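Local coordinates for protein amidase, hydantoinase/carbamoylase family (Paraburkholderia phymatum, PDB 6C0D) that probably hydrolyses N-carbamoyl-L-amino acids, as a homodimeric, metal-dependent amidase of the peptidase M20 family, at residues I19-D24 with Q400-G405; G96-G101 with I394-E399; G211-I216 with M380-S385. All coordinates share one frame; numbering follows the deposited sequence.

Contact 1: I19-D24 with Q400-G405; sequences IRLLDD and QHIVLG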
ATOM      1  N   ILE A  19     -13.413  30.853 -35.805  1.00 22.03           N
ATOM      2  CA  ILE A  19     -12.015  30.730 -36.197  1.00 25.36           C
ATOM      3  C   ILE A  19     -11.134  31.484 -35.211  1.00 27.71           C
ATOM      4  O   ILE A  19     -10.109  30.973 -34.740  1.00 23.72           O
ATOM      5  CB  ILE A  19     -11.820  31.235 -37.639  1.00 26.49           C
ATOM      6  CG1 ILE A  19     -12.626  30.375 -38.620  1.00 30.77           C
ATOM      7  CG2 ILE A  19     -10.336  31.212 -38.032  1.00 33.10           C
ATOM      8  CD1 ILE A  19     -12.574  30.898 -40.055  1.00 33.82           C
ATOM      9  N   ARG A  20     -11.536  32.712 -34.877  1.00 25.36           N
ATOM     10  CA  ARG A  20     -10.813  33.510 -33.893  1.00 26.04           C
ATOM     11  C   ARG A  20     -10.748  32.793 -32.546  1.00 25.54           C
ATOM     12  O   ARG A  20      -9.708  32.804 -31.873  1.00 23.58           O
ATOM     13  CB  ARG A  20     -11.505  34.876 -33.754  1.00 25.87           C
ATOM     14  CG  ARG A  20     -10.826  35.878 -32.830  1.00 24.79           C
ATOM     15  CD  ARG A  20     -11.503  37.252 -32.951  1.00 26.13           C
ATOM     16  NE  ARG A  20     -12.909  37.201 -32.532  1.00 22.40           N
ATOM     17  CZ  ARG A  20     -13.779  38.194 -32.709  1.00 28.69           C
ATOM     18  NH1 ARG A  20     -13.395  39.323 -33.295  1.00 28.34           N
ATOM     19  NH2 ARG A  20     -15.035  38.065 -32.292  1.00 23.08           N
ATOM     20  N   LEU A  21     -11.861  32.185 -32.130  1.00 20.34           N
ATOM     21  CA  LEU A  21     -11.899  31.431 -30.874  1.00 21.75           C
ATOM     22  C   LEU A  21     -10.870  30.303 -30.866  1.00 25.75           C
ATOM     23  O   LEU A  21     -10.053  30.197 -29.943  1.00 22.21           O
ATOM     24  CB  LEU A  21     -13.294  30.855 -30.666  1.00 18.98           C
ATOM     25  CG  LEU A  21     -13.429  29.870 -29.512  1.00 20.97           C
ATOM     26  CD1 LEU A  21     -13.385  30.641 -28.188  1.00 20.72           C
ATOM     27  CD2 LEU A  21     -14.725  29.078 -29.665  1.00 21.96           C
ATOM     28  N   LEU A  22     -10.914  29.436 -31.882  1.00 21.82           N
ATOM     29  CA  LEU A  22      -9.988  28.306 -31.938  1.00 21.29           C
ATOM     30  C   LEU A  22      -8.541  28.769 -32.084  1.00 26.79           C
ATOM     31  O   LEU A  22      -7.628  28.160 -31.509  1.00 28.34           O
ATOM     32  CB  LEU A  22     -10.378  27.366 -33.087  1.00 23.36           C
ATOM     33  CG  LEU A  22     -11.684  26.641 -32.744  1.00 34.53           C
ATOM     34  CD1 LEU A  22     -12.330  26.015 -33.985  1.00 38.99           C
ATOM     35  CD2 LEU A  22     -11.414  25.597 -31.682  1.00 35.95           C
ATOM     36  N   ASP A  23      -8.301  29.832 -32.864  1.00 24.33           N
ATOM     37  CA  ASP A  23      -6.932  30.339 -33.022  1.00 30.30           C
ATOM     38  C   ASP A  23      -6.346  30.745 -31.673  1.00 27.61           C
ATOM     39  O   ASP A  23      -5.189  30.434 -31.366  1.00 27.53           O
ATOM     40  CB  ASP A  23      -6.893  31.538 -33.982  1.00 30.19           C
ATOM     41  CG  ASP A  23      -7.108  31.152 -35.451  1.00 47.74           C
ATOM     42  OD1 ASP A  23      -7.193  29.942 -35.775  1.00 44.76           O
ATOM     43  OD2 ASP A  23      -7.191  32.083 -36.290  1.00 40.03           O
ATOM     44  N   ASP A  24      -7.131  31.463 -30.857  1.00 27.65           N
ATOM     45  CA  ASP A  24      -6.649  31.872 -29.535  1.00 24.43           C
ATOM     46  C   ASP A  24      -6.433  30.667 -28.617  1.00 26.43           C
ATOM     47  O   ASP A  24      -5.456  30.630 -27.862  1.00 27.82           O
ATOM     48  CB  ASP A  24      -7.615  32.854 -28.878  1.00 21.22           C
ATOM     49  CG  ASP A  24      -7.442  34.289 -29.374  1.00 25.53           C
ATOM     50  OD1 ASP A  24      -6.396  34.609 -29.986  1.00 30.60           O
ATOM     51  OD2 ASP A  24      -8.351  35.098 -29.129  1.00 28.01           O
ATOM     52  N   GLN A 400     -15.964  21.217 -32.975  1.00 27.37           N
ATOM     53  CA  GLN A 400     -17.350  21.669 -33.088  0.61 24.60           C
ATOM     54  C   GLN A 400     -18.031  21.755 -31.727  1.00 25.27           C
ATOM     55  O   GLN A 400     -18.967  22.543 -31.546  1.00 19.90           O
ATOM     56  CB  GLN A 400     -18.130  20.740 -34.025  0.61 24.34           C
ATOM     57  CG  GLN A 400     -18.049  19.270 -33.629  0.61 28.48           C
ATOM     58  CD  GLN A 400     -19.027  18.411 -34.395  0.61 39.42           C
ATOM     59  OE1 GLN A 400     -20.230  18.472 -34.158  0.61 30.48           O
ATOM     60  NE2 GLN A 400     -18.517  17.612 -35.330  0.61 45.75           N
ATOM     61  N   HIS A 401     -17.592  20.956 -30.752  1.00 19.74           N
ATOM     62  CA  HIS A 401     -18.191  21.088 -29.425  1.00 18.32           C
ATOM     63  C   HIS A 401     -17.574  22.238 -28.626  1.00 17.63           C
ATOM     64  O   HIS A 401     -18.263  22.855 -27.797  1.00 19.07           O
ATOM     65  CB  HIS A 401     -18.073  19.762 -28.665  1.00 23.42           C
ATOM     66  CG  HIS A 401     -18.765  18.629 -29.361  1.00 26.26           C
ATOM     67  ND1 HIS A 401     -18.473  17.302 -29.116  1.00 25.99           N
ATOM     68  CD2 HIS A 401     -19.729  18.634 -30.313  1.00 22.46           C
ATOM     69  CE1 HIS A 401     -19.217  16.539 -29.902  1.00 26.29           C
ATOM     70  NE2 HIS A 401     -19.999  17.321 -30.629  1.00 24.12           N
ATOM     71  N   ILE A 402     -16.294  22.542 -28.865  1.00 22.08           N
ATOM     72  CA  ILE A 402     -15.715  23.765 -28.295  1.00 17.39           C
ATOM     73  C   ILE A 402     -16.470  24.993 -28.801  1.00 17.58           C
ATOM     74  O   ILE A 402     -16.801  25.908 -28.035  1.00 18.08           O
ATOM     75  CB  ILE A 402     -14.216  23.855 -28.641  1.00 19.42           C
ATOM     76  CG1 ILE A 402     -13.448  22.670 -28.049  1.00 22.37           C
ATOM     77  CG2 ILE A 402     -13.639  25.222 -28.174  1.00 19.94           C
ATOM     78  CD1 ILE A 402     -11.996  22.542 -28.564  1.00 25.13           C
ATOM     79  N   VAL A 403     -16.746  25.026 -30.105  1.00 19.72           N
ATOM     80  CA  VAL A 403     -17.481  26.135 -30.708  1.00 19.27           C
ATOM     81  C   VAL A 403     -18.895  26.214 -30.148  1.00 18.21           C
ATOM     82  O   VAL A 403     -19.373  27.294 -29.787  1.00 18.12           O
ATOM     83  CB  VAL A 403     -17.493  25.988 -32.243  1.00 21.91           C
ATOM     84  CG1 VAL A 403     -18.485  26.983 -32.880  1.00 22.41           C
ATOM     85  CG2 VAL A 403     -16.081  26.193 -32.786  1.00 19.79           C
ATOM     86  N   LEU A 404     -19.605  25.081 -30.096  1.00 17.34           N
ATOM     87  CA  LEU A 404     -20.977  25.114 -29.568  1.00 14.83           C
ATOM     88  C   LEU A 404     -21.018  25.615 -28.123  1.00 19.32           C
ATOM     89  O   LEU A 404     -21.883  26.426 -27.756  1.00 15.02           O
ATOM     90  CB  LEU A 404     -21.617  23.725 -29.663  1.00 15.72           C
ATOM     91  CG  LEU A 404     -23.014  23.609 -29.043  1.00 16.31           C
ATOM     92  CD1 LEU A 404     -24.009  24.550 -29.753  1.00 19.97           C
ATOM     93  CD2 LEU A 404     -23.538  22.161 -29.054  1.00 17.48           C
ATOM     94  N   GLY A 405     -20.088  25.151 -27.287  1.00 16.82           N
ATOM     95  CA  GLY A 405     -20.034  25.641 -25.913  1.00 14.83           C
ATOM     96  C   GLY A 405     -19.918  27.154 -25.853  1.00 15.66           C
ATOM     97  O   GLY A 405     -20.561  27.811 -25.025  1.00 14.76           O
TER
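Leu21 and Leu22 of helix 18-30 send their side chains to Val403 and Ile402 of helix 399-419 through different first torsions. In Leu21 CG stands anti to the backbone N (chi1 171°), whereas in Leu22 it is anti to the carbonyl carbon (chi1 -70°). Beyond these CG atoms, CD2 of Leu21 and both methyls of Leu22 face helix 399-419. CD2 of Leu21 rests against the backbone of that helix, 4.1 Å from the carbonyl O of Ile402 and 4.2 Å from CA of Val403. Leu22 divides its two branches: its CD1 meets CG2 of Val403 at 3.9 Å, the side chains crossing at about a right angle, while its CD2 approaches CG2 of Ile402 at 4.2 Å, this pair meeting obliquely. CG2 of Ile402 also has CD2 of Leu21 at 4.3 Å, so this one methyl touches both leucines.

The short helical segments are 10.3 Å apart at closest approach, with their N-to-C directions 113° from each other, and the nearest CA atoms belong to Leu21 and Val403. Leucine, isoleucine and valine methyls bridge this gap, burying a modest 177 Å². Helix 102-117 adds to the packing around Leu21 through Ile106, while Arg20 and Asp24 form salt bridges with its Glu110 and Arg113. Between the two segments the side-chain contacts are apolar, apart from the approach of Leu21 CD2 to a backbone O, which is consistent with cohesion mainly from van der Waals contact and burial of hydrocarbon.

Contact 2: G96-G101 with I394-E399; sequences GGWLDG and IEDTAE. With ZN (zinc ion), chain B.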
ATOM      1  N   GLY A  96      -1.046  18.761 -17.166  1.00 47.77           N
ATOM      2  CA  GLY A  96      -2.252  19.430 -17.614  1.00 42.47           C
ATOM      3  C   GLY A  96      -2.628  19.161 -19.073  1.00 52.26           C
ATOM      4  O   GLY A  96      -1.814  18.744 -19.897  1.00 53.21           O
ATOM      5  N   GLY A  97      -3.908  19.403 -19.374  1.00 45.29           N
ATOM      6  CA  GLY A  97      -4.416  19.352 -20.728  1.00 45.07           C
ATOM      7  C   GLY A  97      -4.631  20.754 -21.292  1.00 43.81           C
ATOM      8  O   GLY A  97      -4.545  21.760 -20.589  1.00 45.28           O
ATOM      9  N   TRP A  98      -4.922  20.810 -22.594  1.00 33.46           N
ATOM     10  CA  TRP A  98      -4.913  22.110 -23.255  1.00 30.94           C
ATOM     11  C   TRP A  98      -6.209  22.880 -23.072  1.00 29.86           C
ATOM     12  O   TRP A  98      -6.267  24.062 -23.432  1.00 33.61           O
ATOM     13  CB  TRP A  98      -4.589  21.952 -24.745  1.00 33.43           C
ATOM     14  CG  TRP A  98      -5.697  21.464 -25.645  1.00 33.04           C
ATOM     15  CD1 TRP A  98      -6.262  20.211 -25.670  1.00 35.46           C
ATOM     16  CD2 TRP A  98      -6.314  22.203 -26.713  1.00 33.19           C
ATOM     17  NE1 TRP A  98      -7.216  20.143 -26.671  1.00 34.25           N
ATOM     18  CE2 TRP A  98      -7.269  21.355 -27.316  1.00 33.82           C
ATOM     19  CE3 TRP A  98      -6.168  23.514 -27.198  1.00 32.29           C
ATOM     20  CZ2 TRP A  98      -8.061  21.769 -28.393  1.00 33.20           C
ATOM     21  CZ3 TRP A  98      -6.950  23.922 -28.264  1.00 31.74           C
ATOM     22  CH2 TRP A  98      -7.889  23.050 -28.852  1.00 34.85           C
ATOM     23  N   LEU A  99      -7.246  22.260 -22.512  1.00 29.75           N
ATOM     24  CA  LEU A  99      -8.516  22.951 -22.350  1.00 27.14           C
ATOM     25  C   LEU A  99      -8.935  23.166 -20.904  1.00 28.20           C
ATOM     26  O   LEU A  99      -9.803  24.004 -20.660  1.00 25.83           O
ATOM     27  CB  LEU A  99      -9.631  22.195 -23.089  1.00 30.12           C
ATOM     28  CG  LEU A  99      -9.408  22.039 -24.596  1.00 32.46           C
ATOM     29  CD1 LEU A  99     -10.444  21.093 -25.195  1.00 32.76           C
ATOM     30  CD2 LEU A  99      -9.455  23.400 -25.289  1.00 27.57           C
ATOM     31  N   ASP A 100      -8.369  22.433 -19.944  1.00 31.26           N
ATOM     32  CA  ASP A 100      -8.727  22.673 -18.550  1.00 32.67           C
ATOM     33  C   ASP A 100      -8.305  24.075 -18.164  1.00 35.22           C
ATOM     34  O   ASP A 100      -7.112  24.399 -18.171  1.00 34.15           O
ATOM     35  CB  ASP A 100      -8.075  21.642 -17.623  1.00 35.10           C
ATOM     36  CG  ASP A 100      -8.595  21.737 -16.176  1.00 43.19           C
ATOM     37  OD1 ASP A 100      -8.868  22.861 -15.693  1.00 34.88           O
ATOM     38  OD2 ASP A 100      -8.744  20.681 -15.524  1.00 50.44           O
ATOM     39  N   GLY A 101      -9.286  24.899 -17.824  1.00 29.04           N
ATOM     40  CA  GLY A 101      -9.032  26.285 -17.497  1.00 25.50           C
ATOM     41  C   GLY A 101      -8.972  27.182 -18.714  1.00 23.92           C
ATOM     42  O   GLY A 101      -9.717  28.163 -18.787  1.00 24.11           O
ATOM     43  N   ILE A 394      -4.515  12.097 -22.841  1.00 75.67           N
ATOM     44  CA  ILE A 394      -4.698  13.153 -23.830  1.00 77.70           C
ATOM     45  C   ILE A 394      -6.097  13.769 -23.733  1.00 77.67           C
ATOM     46  O   ILE A 394      -7.001  13.377 -24.471  1.00 87.89           O
ATOM     47  CB  ILE A 394      -4.437  12.622 -25.253  1.00 79.75           C
ATOM     48  N   GLU A 395      -6.263  14.727 -22.817  1.00 61.26           N
ATOM     49  CA  GLU A 395      -7.530  15.435 -22.660  1.00 63.36           C
ATOM     50  C   GLU A 395      -7.875  16.218 -23.925  1.00 60.87           C
ATOM     51  O   GLU A 395      -7.008  16.865 -24.521  1.00 56.91           O
ATOM     52  CB  GLU A 395      -7.430  16.371 -21.451  1.00 70.44           C
ATOM     53  CG  GLU A 395      -8.365  17.572 -21.436  1.00 64.80           C
ATOM     54  CD  GLU A 395      -7.905  18.638 -20.444  1.00 66.20           C
ATOM     55  OE1 GLU A 395      -7.620  19.782 -20.873  1.00 59.94           O
ATOM     56  OE2 GLU A 395      -7.817  18.327 -19.233  1.00 57.72           O
ATOM     57  N   ASP A 396      -9.144  16.153 -24.349  1.00 51.49           N
ATOM     58  CA  ASP A 396      -9.520  16.778 -25.617  1.00 41.49           C
ATOM     59  C   ASP A 396     -11.040  16.880 -25.763  1.00 50.75           C
ATOM     60  O   ASP A 396     -11.801  16.160 -25.109  1.00 43.42           O
ATOM     61  CB  ASP A 396      -8.941  16.019 -26.813  1.00 44.94           C
ATOM     62  CG  ASP A 396      -8.713  16.923 -28.016  1.00 54.95           C
ATOM     63  OD1 ASP A 396      -8.968  18.145 -27.907  1.00 47.13           O
ATOM     64  OD2 ASP A 396      -8.282  16.415 -29.072  1.00 60.16           O
ATOM     65  N   THR A 397     -11.457  17.779 -26.664  1.00 43.01           N
ATOM     66  CA  THR A 397     -12.855  18.046 -26.996  1.00 33.25           C
ATOM     67  C   THR A 397     -12.933  18.351 -28.487  1.00 36.18           C
ATOM     68  O   THR A 397     -12.096  19.102 -28.999  1.00 39.76           O
ATOM     69  CB  THR A 397     -13.395  19.228 -26.180  1.00 34.80           C
ATOM     70  OG1 THR A 397     -13.300  18.943 -24.775  1.00 36.62           O
ATOM     71  CG2 THR A 397     -14.842  19.508 -26.548  1.00 33.65           C
ATOM     72  N   ALA A 398     -13.912  17.766 -29.189  1.00 34.51           N
ATOM     73  CA  ALA A 398     -14.060  18.036 -30.617  1.00 28.27           C
ATOM     74  C   ALA A 398     -14.208  19.532 -30.864  1.00 23.28           C
ATOM     75  O   ALA A 398     -14.858  20.229 -30.083  1.00 24.13           O
ATOM     76  CB  ALA A 398     -15.277  17.305 -31.182  1.00 36.10           C
ATOM     77  N   GLU A 399     -13.608  20.023 -31.957  1.00 28.07           N
ATOM     78  CA  GLU A 399     -13.650  21.467 -32.207  1.00 29.76           C
ATOM     79  C   GLU A 399     -15.080  21.973 -32.321  1.00 26.13           C
ATOM     80  O   GLU A 399     -15.401  23.057 -31.829  1.00 19.59           O
ATOM     81  CB  GLU A 399     -12.870  21.830 -33.474  1.00 26.37           C
ATOM     82  CG  GLU A 399     -11.366  21.590 -33.341  1.00 35.91           C
ATOM     83  CD  GLU A 399     -10.522  22.372 -34.346  1.00 38.92           C
ATOM     84  OE1 GLU A 399     -11.070  22.968 -35.298  1.00 41.50           O
ATOM     85  OE2 GLU A 399      -9.291  22.399 -34.166  1.00 45.65           O
TER
HETATM   86 ZN    ZN B 501      -9.901  23.914 -14.111  0.70 26.97          ZN
HETATM   87  O   HOH W   1      -5.875  19.143 -17.701  1.00 56.44           O
HETATM   88  O   HOH W   2      -4.459  18.098 -23.680  1.00 43.75           O
HETATM   89  O   HOH W   3      -9.704  18.028 -16.722  1.00 51.90           O
HETATM   90  O   HOH W   4      -9.344  22.389 -12.764  1.00 35.17           O
HETATM   91  O   HOH W   5     -11.235  24.827 -12.539  1.00 28.61           O
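Loop 96-101, which carries the zinc ligand Asp100 of this M20-family hydrolase and precedes helix 102-117, meets loop 394-399 through Glu395. With CG anti to the backbone N (chi1 156°) and CD anti in turn (chi2 -163°), the Glu395 side chain extends across to loop 96-101. Its OE1 accepts two backbone N-H groups: Leu99 N at 3.0 Å, nearly in line with the C-O bond, and Asp100 N at 2.9 Å, from the syn side and 34° out of the carboxylate plane. These two donors tie OE1 to the backbone at Leu99 and Asp100, consistent with a second-shell role for Glu395 in positioning the ligand Asp100. OD1 of Asp100 binds the zinc ion at 2.2 Å; His89, His196 and two waters complete the ligands found. OE2 of Glu395 takes a hydrogen from a water that accepts from Gly97 N, and another water donates to both OE2 of Glu395 and OD2 of Asp100, bridging the two carboxylates, whose OE2 and OD2 are 4.5 Å apart.

Farther along, Trp98 NE1 donates to Asp396 OD1 over 2.9 Å. The acceptor lies in the indole plane, yet the donor stands above the carboxylate plane, and Thr397 N reaches the same OD1 from the opposite face. CD2 of Leu99 sits over the centre of the indole, while CD1 of Leu99 touches CB of Thr397 at 3.6 Å.

Helix 18-30 meets Trp98 through Leu25, Lys26 and a cation-pi contact from Arg29, while Ile197 of strand 189-198 and Ile402 of helix 399-419 both pack on Leu99 and Thr397.

Contact 3: G211-I216 with M380-S385; sequences GVVTTI and MLFVPS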
ATOM      1  N   GLY A 211     -23.487  20.984 -20.300  1.00 13.80           N
ATOM      2  CA  GLY A 211     -23.990  20.782 -18.944  1.00 13.65           C
ATOM      3  C   GLY A 211     -24.186  22.109 -18.228  1.00 15.48           C
ATOM      4  O   GLY A 211     -23.306  22.981 -18.272  1.00 15.20           O
ATOM      5  N   VAL A 212     -25.342  22.286 -17.593  1.00 13.24           N
ATOM      6  CA  VAL A 212     -25.620  23.472 -16.775  1.00 11.60           C
ATOM      7  C   VAL A 212     -25.393  23.065 -15.329  1.00 16.39           C
ATOM      8  O   VAL A 212     -26.124  22.222 -14.809  1.00 16.00           O
ATOM      9  CB  VAL A 212     -27.057  23.966 -16.980  1.00 15.69           C
ATOM     10  CG1 VAL A 212     -27.355  25.165 -16.025  1.00 17.18           C
ATOM     11  CG2 VAL A 212     -27.288  24.367 -18.453  1.00 15.73           C
ATOM     12  N   VAL A 213     -24.410  23.669 -14.669  1.00 14.98           N
ATOM     13  CA  VAL A 213     -23.986  23.193 -13.347  1.00 15.83           C
ATOM     14  C   VAL A 213     -24.952  23.671 -12.260  1.00 17.71           C
ATOM     15  O   VAL A 213     -25.243  24.871 -12.132  1.00 17.15           O
ATOM     16  CB  VAL A 213     -22.541  23.628 -13.066  1.00 14.63           C
ATOM     17  CG1 VAL A 213     -22.127  23.279 -11.622  1.00 18.72           C
ATOM     18  CG2 VAL A 213     -21.571  22.921 -14.074  1.00 14.02           C
ATOM     19  N   THR A 214     -25.468  22.722 -11.474  1.00 15.65           N
ATOM     20  CA  THR A 214     -26.384  23.054 -10.377  1.00 15.57           C
ATOM     21  C   THR A 214     -25.625  23.493  -9.134  1.00 17.59           C
ATOM     22  O   THR A 214     -25.949  24.519  -8.513  1.00 18.20           O
ATOM     23  CB  THR A 214     -27.232  21.825 -10.041  1.00 20.35           C
ATOM     24  OG1 THR A 214     -26.349  20.709  -9.839  1.00 19.90           O
ATOM     25  CG2 THR A 214     -28.178  21.514 -11.192  1.00 21.48           C
ATOM     26  N   THR A 215     -24.634  22.696  -8.743  1.00 17.37           N
ATOM     27  CA  THR A 215     -23.970  22.801  -7.452  1.00 20.10           C
ATOM     28  C   THR A 215     -22.564  22.257  -7.624  1.00 19.98           C
ATOM     29  O   THR A 215     -22.372  21.256  -8.325  1.00 20.43           O
ATOM     30  CB  THR A 215     -24.699  21.963  -6.389  1.00 22.32           C
ATOM     31  OG1 THR A 215     -26.069  22.353  -6.319  1.00 23.23           O
ATOM     32  CG2 THR A 215     -24.054  22.131  -5.012  1.00 21.26           C
ATOM     33  N   ILE A 216     -21.595  22.904  -6.992  1.00 18.64           N
ATOM     34  CA  ILE A 216     -20.253  22.345  -6.851  1.00 18.28           C
ATOM     35  C   ILE A 216     -20.221  21.517  -5.567  1.00 21.51           C
ATOM     36  O   ILE A 216     -20.560  22.020  -4.491  1.00 18.31           O
ATOM     37  CB  ILE A 216     -19.203  23.464  -6.838  1.00 21.22           C
ATOM     38  CG1 ILE A 216     -19.256  24.218  -8.179  1.00 20.38           C
ATOM     39  CG2 ILE A 216     -17.805  22.911  -6.568  1.00 21.30           C
ATOM     40  CD1 ILE A 216     -18.356  25.457  -8.213  1.00 20.27           C
ATOM     41  N   MET A 380     -21.735  28.023 -13.826  1.00 13.97           N
ATOM     42  CA  MET A 380     -20.779  27.313 -14.671  1.00 14.93           C
ATOM     43  C   MET A 380     -21.489  26.611 -15.819  1.00 14.71           C
ATOM     44  O   MET A 380     -22.624  26.151 -15.684  1.00 16.25           O
ATOM     45  CB  MET A 380     -19.980  26.257 -13.877  1.00 13.62           C
ATOM     46  CG  MET A 380     -19.091  26.872 -12.807  1.00 14.36           C
ATOM     47  SD  MET A 380     -17.917  25.633 -12.161  1.00 19.96           S
ATOM     48  CE  MET A 380     -16.709  25.555 -13.498  1.00 23.90           C
ATOM     49  N   LEU A 381     -20.771  26.488 -16.937  1.00 14.16           N
ATOM     50  CA  LEU A 381     -21.258  25.775 -18.111  1.00 16.08           C
ATOM     51  C   LEU A 381     -20.202  24.756 -18.497  1.00 16.10           C
ATOM     52  O   LEU A 381     -19.033  25.125 -18.647  1.00 18.27           O
ATOM     53  CB  LEU A 381     -21.498  26.747 -19.278  1.00 16.83           C
ATOM     54  CG  LEU A 381     -22.180  26.125 -20.501  1.00 20.29           C
ATOM     55  CD1 LEU A 381     -23.667  25.962 -20.169  1.00 18.68           C
ATOM     56  CD2 LEU A 381     -21.990  27.002 -21.733  1.00 22.49           C
ATOM     57  N   PHE A 382     -20.605  23.488 -18.675  1.00 14.85           N
ATOM     58  CA  PHE A 382     -19.674  22.410 -19.013  1.00 15.05           C
ATOM     59  C   PHE A 382     -19.796  22.000 -20.486  1.00 14.97           C
ATOM     60  O   PHE A 382     -20.895  22.002 -21.050  1.00 17.48           O
ATOM     61  CB  PHE A 382     -19.935  21.165 -18.159  1.00 17.60           C
ATOM     62  CG  PHE A 382     -19.334  21.211 -16.768  1.00 18.02           C
ATOM     63  CD1 PHE A 382     -18.520  22.267 -16.374  1.00 25.69           C
ATOM     64  CD2 PHE A 382     -19.608  20.204 -15.857  1.00 20.93           C
ATOM     65  CE1 PHE A 382     -17.970  22.293 -15.096  1.00 33.06           C
ATOM     66  CE2 PHE A 382     -19.042  20.211 -14.577  1.00 22.76           C
ATOM     67  CZ  PHE A 382     -18.221  21.258 -14.209  1.00 24.20           C
ATOM     68  N   VAL A 383     -18.653  21.659 -21.083  1.00 15.16           N
ATOM     69  CA  VAL A 383     -18.609  20.949 -22.360  0.69 17.85           C
ATOM     70  C   VAL A 383     -17.889  19.633 -22.125  1.00 19.34           C
ATOM     71  O   VAL A 383     -17.046  19.525 -21.222  1.00 26.58           O
ATOM     72  CB  VAL A 383     -17.916  21.755 -23.472  0.69 18.03           C
ATOM     73  CG1 VAL A 383     -18.708  23.017 -23.784  0.69 15.40           C
ATOM     74  CG2 VAL A 383     -16.469  22.064 -23.110  0.69 19.88           C
ATOM     75  N   PRO A 384     -18.203  18.580 -22.884  1.00 21.05           N
ATOM     76  CA  PRO A 384     -17.593  17.282 -22.586  1.00 20.71           C
ATOM     77  C   PRO A 384     -16.130  17.253 -22.991  1.00 24.99           C
ATOM     78  O   PRO A 384     -15.690  17.962 -23.900  1.00 34.69           O
ATOM     79  CB  PRO A 384     -18.410  16.287 -23.424  1.00 25.81           C
ATOM     80  CG  PRO A 384     -19.038  17.111 -24.493  1.00 23.70           C
ATOM     81  CD  PRO A 384     -19.209  18.488 -23.958  1.00 27.66           C
ATOM     82  N   SER A 385     -15.396  16.357 -22.350  1.00 31.41           N
ATOM     83  CA  SER A 385     -14.057  16.014 -22.800  1.00 42.42           C
ATOM     84  C   SER A 385     -13.924  14.493 -22.827  1.00 36.42           C
ATOM     85  O   SER A 385     -14.532  13.786 -22.014  1.00 33.91           O
ATOM     86  CB  SER A 385     -12.991  16.666 -21.905  1.00 53.44           C
ATOM     87  OG  SER A 385     -11.904  17.165 -22.658  1.00 59.56           O
TER
HETATM   88  O   HOH W   6     -24.405  26.973 -13.630  1.00 15.76           O
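Phe382 N donates to Gly211 O over 2.8 Å, the shortest of the three hydrogen bonds between segments 211-216 and 380-385, and it is nearly straight (175° at the hydrogen). Gly211 N returns a bond to Phe382 O, so these two residues form an antiparallel hydrogen-bonded pair. The same Gly211 O also receives a CA-H...O contact from Leu381 CA at 3.5 Å. Next comes Val212 with Leu381, a non-hydrogen-bonded pair, and then Val213 N bonds to Met380 O at 3.2 Å. Beyond it a water donates to Val213 O and accepts from Met380 N, taking the place of a direct link as the strands part; the short segments run 137° to each other.

Val213 supplies the main side-chain contact. Its CG2, anti to the carbonyl carbon, lies over the face of the Phe382 ring, 3.5 Å from the centroid and only 4° off the normal, a CH-pi contact centred on the ring. The same methyl lies 3.7 Å from Met380 CB, the two side chains being side by side and pointing alike. Ile216 CD1 reaches Met380 SD at 4.0 Å, at about a right angle.

Met380 and Phe382 both also touch His196, a zinc ligand. With Met361 and Ser363 of strand 358-363 against Phe382, this is the buried beta core typical of the M20 catalytic domain, beside strand 189-198, which carries that ligand.

Along the chain the contacts are nested: contact 3 lies inside the loop closed by contact 2, which in turn lies inside that closed by contact 1. Their centres are about 12 Å (1 to 2), 15 Å (2 to 3) and 17 Å (1 to 3) apart. Strand 378-384 of contact 3 leads through the loop of contact 2 into helix 399-419 of contact 1, so one C-terminal run takes part in all three. Ile402 joins the helix pair to the loop pair, Ser385 and Pro384 join loop to strand, and Gly405 packs on Val383. Only contact 2 holds a zinc ligand; contact 3 lies next to the site through Met380, and contact 1 lies farther off.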